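Local coordinates for protein PTS system, lactose-specific IIBC components (PDB 3NBM) that probably relays a phosphoryl group to incoming lactose, as the IIB domain of the lactose-specific phosphotransferase system of Streptococcus pneumoniae, at residues 9-14 and 24-29; 35-40 and 98-103. All coordinates share one frame; numbering follows the deposited sequence.

Contact 1. Residues 9-14 and 24-29; sequences VLVLCA and NAINEG
With CG1 of Ile26 turned anti to its own carbonyl carbon (chi1 -68°) and CD1 extended beyond it (chi2 165°), the isoleucine puts a single terminal methyl in front of Val9 and Val11. Val11 answers with CG2, the branch lying beside its backbone N, and the two side chains meet tip to tip, Val11 CG2 standing 4.2 Å from Ile26 CD1. Val9 comes in with CG1, 4.3 Å from Ile26 CD1. One methyl thus serves two valines placed two residues apart on the same face of the strand, while Leu10 between them is directed to the other face. This is the first half of a right-handed beta-alpha-beta crossover, in which helix 18-33 packs across the face of the parallel sheet, over the strand that precedes it, here strand 7-13. The backbones stay well separated, the CA atoms of Val9 and Ile26 being 8.9 Å apart, and the joint is purely apolar and buried. Ile26 also touches Val37 and Ala39 of the adjacent strand 37-43. Next to it, Asn27 OD1 accepts a hydrogen bond from the backbone N of Ala39.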
# COMPACT_ATOMS: atom_id res chain seq x y z
N VAL A 9 -6.01 -2.73 0.01
CA VAL A 9 -4.63 -2.26 -0.03
C VAL A 9 -4.07 -2.21 1.40
O VAL A 9 -4.72 -1.72 2.31
CB VAL A 9 -4.53 -0.87 -0.66
CG1 VAL A 9 -3.07 -0.42 -0.77
CG2 VAL A 9 -5.23 -0.86 -2.03
N LEU A 10 -2.86 -2.73 1.58
CA LEU A 10 -2.13 -2.64 2.84
C LEU A 10 -0.84 -1.88 2.62
O LEU A 10 -0.06 -2.23 1.73
CB LEU A 10 -1.84 -4.03 3.39
CG LEU A 10 -1.07 -4.10 4.73
CD1 LEU A 10 -1.87 -3.48 5.87
CD2 LEU A 10 -0.75 -5.56 5.04
N VAL A 11 -0.65 -0.79 3.36
CA VAL A 11 0.59 -0.02 3.33
C VAL A 11 1.40 -0.39 4.58
O VAL A 11 0.89 -0.31 5.69
CB VAL A 11 0.34 1.51 3.29
CG1 VAL A 11 1.65 2.27 3.10
CG2 VAL A 11 -0.69 1.88 2.23
N LEU A 12 2.66 -0.78 4.38
CA LEU A 12 3.52 -1.20 5.49
C LEU A 12 4.68 -0.24 5.66
O LEU A 12 5.30 0.19 4.70
CB LEU A 12 4.07 -2.62 5.24
CG LEU A 12 3.01 -3.73 5.19
CD1 LEU A 12 3.67 -5.07 4.81
CD2 LEU A 12 2.22 -3.82 6.51
N CYS A 13 4.98 0.07 6.92
CA CYS A 13 6.19 0.83 7.25
C CYS A 13 6.97 0.06 8.32
O CYS A 13 6.65 -1.10 8.63
CB CYS A 13 5.87 2.28 7.67
SG CYS A 13 4.94 2.46 9.18
N ALA A 14 8.00 0.71 8.86
CA ALA A 14 8.84 0.11 9.87
C ALA A 14 8.38 0.46 11.29
O ALA A 14 9.10 0.19 12.25
CB ALA A 14 10.32 0.54 9.67
N ASN A 24 -4.38 6.90 4.56
CA ASN A 24 -5.36 7.97 4.66
C ASN A 24 -5.59 8.69 3.34
O ASN A 24 -6.73 8.98 2.97
CB ASN A 24 -4.95 9.02 5.69
CG ASN A 24 -5.00 8.50 7.12
OD1 ASN A 24 -5.65 7.50 7.42
ND2 ASN A 24 -4.32 9.20 8.01
N ALA A 25 -4.51 8.98 2.62
CA ALA A 25 -4.61 9.66 1.32
C ALA A 25 -5.38 8.79 0.32
O ALA A 25 -6.24 9.30 -0.41
CB ALA A 25 -3.22 10.05 0.80
N ILE A 26 -5.07 7.50 0.29
CA ILE A 26 -5.75 6.59 -0.62
C ILE A 26 -7.24 6.57 -0.30
O ILE A 26 -8.09 6.66 -1.20
CB ILE A 26 -5.18 5.16 -0.52
CG1 ILE A 26 -3.75 5.11 -1.05
CG2 ILE A 26 -6.12 4.16 -1.23
CD1 ILE A 26 -2.99 3.84 -0.67
N ASN A 27 -7.56 6.43 0.98
CA ASN A 27 -8.95 6.37 1.40
C ASN A 27 -9.71 7.66 1.10
O ASN A 27 -10.87 7.62 0.69
CB ASN A 27 -9.09 6.01 2.88
CG ASN A 27 -8.75 4.58 3.16
OD1 ASN A 27 -8.94 3.72 2.29
ND2 ASN A 27 -8.30 4.29 4.38
N GLU A 28 -9.07 8.81 1.30
CA GLU A 28 -9.73 10.07 1.00
C GLU A 28 -9.95 10.15 -0.52
O GLU A 28 -11.02 10.59 -0.98
CB GLU A 28 -8.89 11.24 1.51
CG GLU A 28 -9.50 12.64 1.20
CD GLU A 28 -8.73 13.85 1.82
OE1 GLU A 28 -7.76 13.66 2.61
OE2 GLU A 28 -9.15 15.00 1.51
N GLY A 29 -8.96 9.76 -1.31
CA GLY A 29 -9.13 9.81 -2.75
C GLY A 29 -10.23 8.85 -3.20
O GLY A 29 -11.08 9.19 -4.03

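Contact 2. Residues 35-40 and 98-103; sequences VRVIAN and KALQFV
Val37 and Leu100 cross obliquely, each presenting one methyl to the other rather than meeting end on. The valine uses CG2, the branch beside its backbone N, and Leu100 uses CD1, with the two carbons 4.1 Å apart. The CB of Leu100 does not aim straight at the strand; its CG, anti to the backbone N (chi1 179°), carries the forked end closer. While CD1 goes to Val37, CD2 of Leu100 lies 4.3 Å from CG2 in one of the two conformers of Val35, at the more open margin of the contact, so this part of it is doubtful. The other branch of Val37 is also employed, for its CG1 faces Val103 CG1 at 4.3 Å. Val37 therefore divides its two methyls between Leu100 and Val103, which lie over it about one turn apart on the helix. The contact joins helix 96-105, the last of the chain, to the beginning of the edge strand 37-43. Val103 also reaches Leu7 and Val9 on the adjoining strand 7-13. Helix 18-33 flanks the site, with Ile26 touching Val103 and Thr33 meeting Leu100, and helices 18-33 and 96-105 pack on the same face of the parallel four-stranded sheet (order 37-43, 7-13, 56-59, 80-83), forming one helical layer of an alpha/beta fold.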
# COMPACT_ATOMS: atom_id res chain seq x y z
N VAL A 35 -14.76 5.34 -5.67
CA VAL A 35 -14.19 4.11 -6.22
C VAL A 35 -14.05 3.09 -5.07
O VAL A 35 -13.85 3.47 -3.89
CB VAL A 35 -12.82 4.42 -6.89
CG1 VAL A 35 -12.12 3.16 -7.37
CG2 VAL A 35 -13.02 5.36 -8.08
N ARG A 36 -14.17 1.81 -5.39
CA ARG A 36 -14.20 0.76 -4.38
C ARG A 36 -12.80 0.28 -4.00
O ARG A 36 -12.30 -0.71 -4.52
CB ARG A 36 -15.09 -0.38 -4.82
CG ARG A 36 -16.55 0.06 -5.05
CD ARG A 36 -17.43 -1.05 -5.61
NE ARG A 36 -17.02 -1.46 -6.95
CZ ARG A 36 -17.37 -0.84 -8.08
NH1 ARG A 36 -18.15 0.24 -8.05
NH2 ARG A 36 -16.93 -1.30 -9.24
N VAL A 37 -12.20 1.01 -3.07
CA VAL A 37 -10.87 0.75 -2.54
C VAL A 37 -10.87 1.07 -1.07
O VAL A 37 -11.46 2.08 -0.64
CB VAL A 37 -9.78 1.65 -3.21
CG1 VAL A 37 -8.44 1.40 -2.57
CG2 VAL A 37 -9.70 1.46 -4.72
N ILE A 38 -10.25 0.19 -0.28
CA ILE A 38 -9.92 0.48 1.12
C ILE A 38 -8.43 0.21 1.34
O ILE A 38 -7.91 -0.80 0.87
CB ILE A 38 -10.78 -0.36 2.12
CG1 ILE A 38 -10.45 -0.06 3.57
CG2 ILE A 38 -10.62 -1.86 1.87
CD1 ILE A 38 -10.86 1.21 4.01
N ALA A 39 -7.79 1.13 2.05
CA ALA A 39 -6.40 0.98 2.47
C ALA A 39 -6.28 0.93 3.97
O ALA A 39 -6.87 1.75 4.69
CB ALA A 39 -5.56 2.13 1.93
N ASN A 40 -5.46 -0.00 4.43
CA ASN A 40 -5.04 -0.08 5.82
C ASN A 40 -3.56 0.12 5.92
O ASN A 40 -2.84 0.04 4.91
CB ASN A 40 -5.43 -1.41 6.44
CG ASN A 40 -6.89 -1.58 6.52
OD1 ASN A 40 -7.45 -2.44 5.87
ND2 ASN A 40 -7.55 -0.73 7.32
N LYS A 98 -3.67 11.69 -6.50
CA LYS A 98 -2.50 10.96 -6.96
C LYS A 98 -2.35 9.63 -6.23
O LYS A 98 -1.93 8.64 -6.85
CB LYS A 98 -1.21 11.79 -6.79
CG LYS A 98 -1.18 13.00 -7.73
CD LYS A 98 0.03 13.91 -7.48
CE LYS A 98 -0.21 15.32 -8.04
NZ LYS A 98 -1.27 16.13 -7.30
N ALA A 99 -2.67 9.59 -4.94
CA ALA A 99 -2.57 8.34 -4.16
C ALA A 99 -3.52 7.28 -4.74
O ALA A 99 -3.13 6.13 -4.92
CB ALA A 99 -2.84 8.61 -2.68
N LEU A 100 -4.75 7.68 -5.05
CA LEU A 100 -5.72 6.74 -5.62
C LEU A 100 -5.25 6.27 -7.00
O LEU A 100 -5.32 5.09 -7.34
CB LEU A 100 -7.09 7.41 -5.74
CG LEU A 100 -8.16 6.52 -6.36
CD1 LEU A 100 -8.47 5.31 -5.43
CD2 LEU A 100 -9.41 7.30 -6.65
N GLN A 101 -4.80 7.21 -7.83
CA GLN A 101 -4.31 6.85 -9.16
C GLN A 101 -3.13 5.87 -9.08
O GLN A 101 -3.07 4.92 -9.84
CB GLN A 101 -3.92 8.09 -9.92
CG GLN A 101 -3.46 7.86 -11.29
CD GLN A 101 -2.91 9.13 -11.88
OE1 GLN A 101 -1.92 9.73 -11.37
NE2 GLN A 101 -3.55 9.57 -12.95
N PHE A 102 -2.24 6.08 -8.13
CA PHE A 102 -1.12 5.19 -7.92
C PHE A 102 -1.60 3.76 -7.62
O PHE A 102 -1.07 2.80 -8.16
CB PHE A 102 -0.26 5.72 -6.77
CG PHE A 102 0.93 4.87 -6.44
CD1 PHE A 102 2.15 5.07 -7.06
CD2 PHE A 102 0.84 3.89 -5.47
CE1 PHE A 102 3.24 4.29 -6.73
CE2 PHE A 102 1.94 3.12 -5.15
CZ PHE A 102 3.13 3.35 -5.78
N VAL A 103 -2.58 3.63 -6.72
CA VAL A 103 -3.12 2.31 -6.39
C VAL A 103 -3.65 1.63 -7.65
O VAL A 103 -3.29 0.49 -7.97
CB VAL A 103 -4.21 2.42 -5.31
CG1 VAL A 103 -5.06 1.14 -5.27
CG2 VAL A 103 -3.59 2.76 -3.96

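From the N terminus, strand 7-13 runs through the sheet, and contact 1 closes a short loop when helix 18-33 folds back onto it. The chain then enters strand 37-43, and contact 2 closes a much longer loop, spanning the other two strands and two helices before helix 96-105 returns. The two loops follow in series, neither nesting nor crossing. In space they adjoin, their centres about 8 Å apart: the strands are parallel neighbours, probably hydrogen-bonded between Val11 N and Asn40 O at 2.8 Å, and the two helices pack against each other. Together they tie the first and last helices to one face of the sheet.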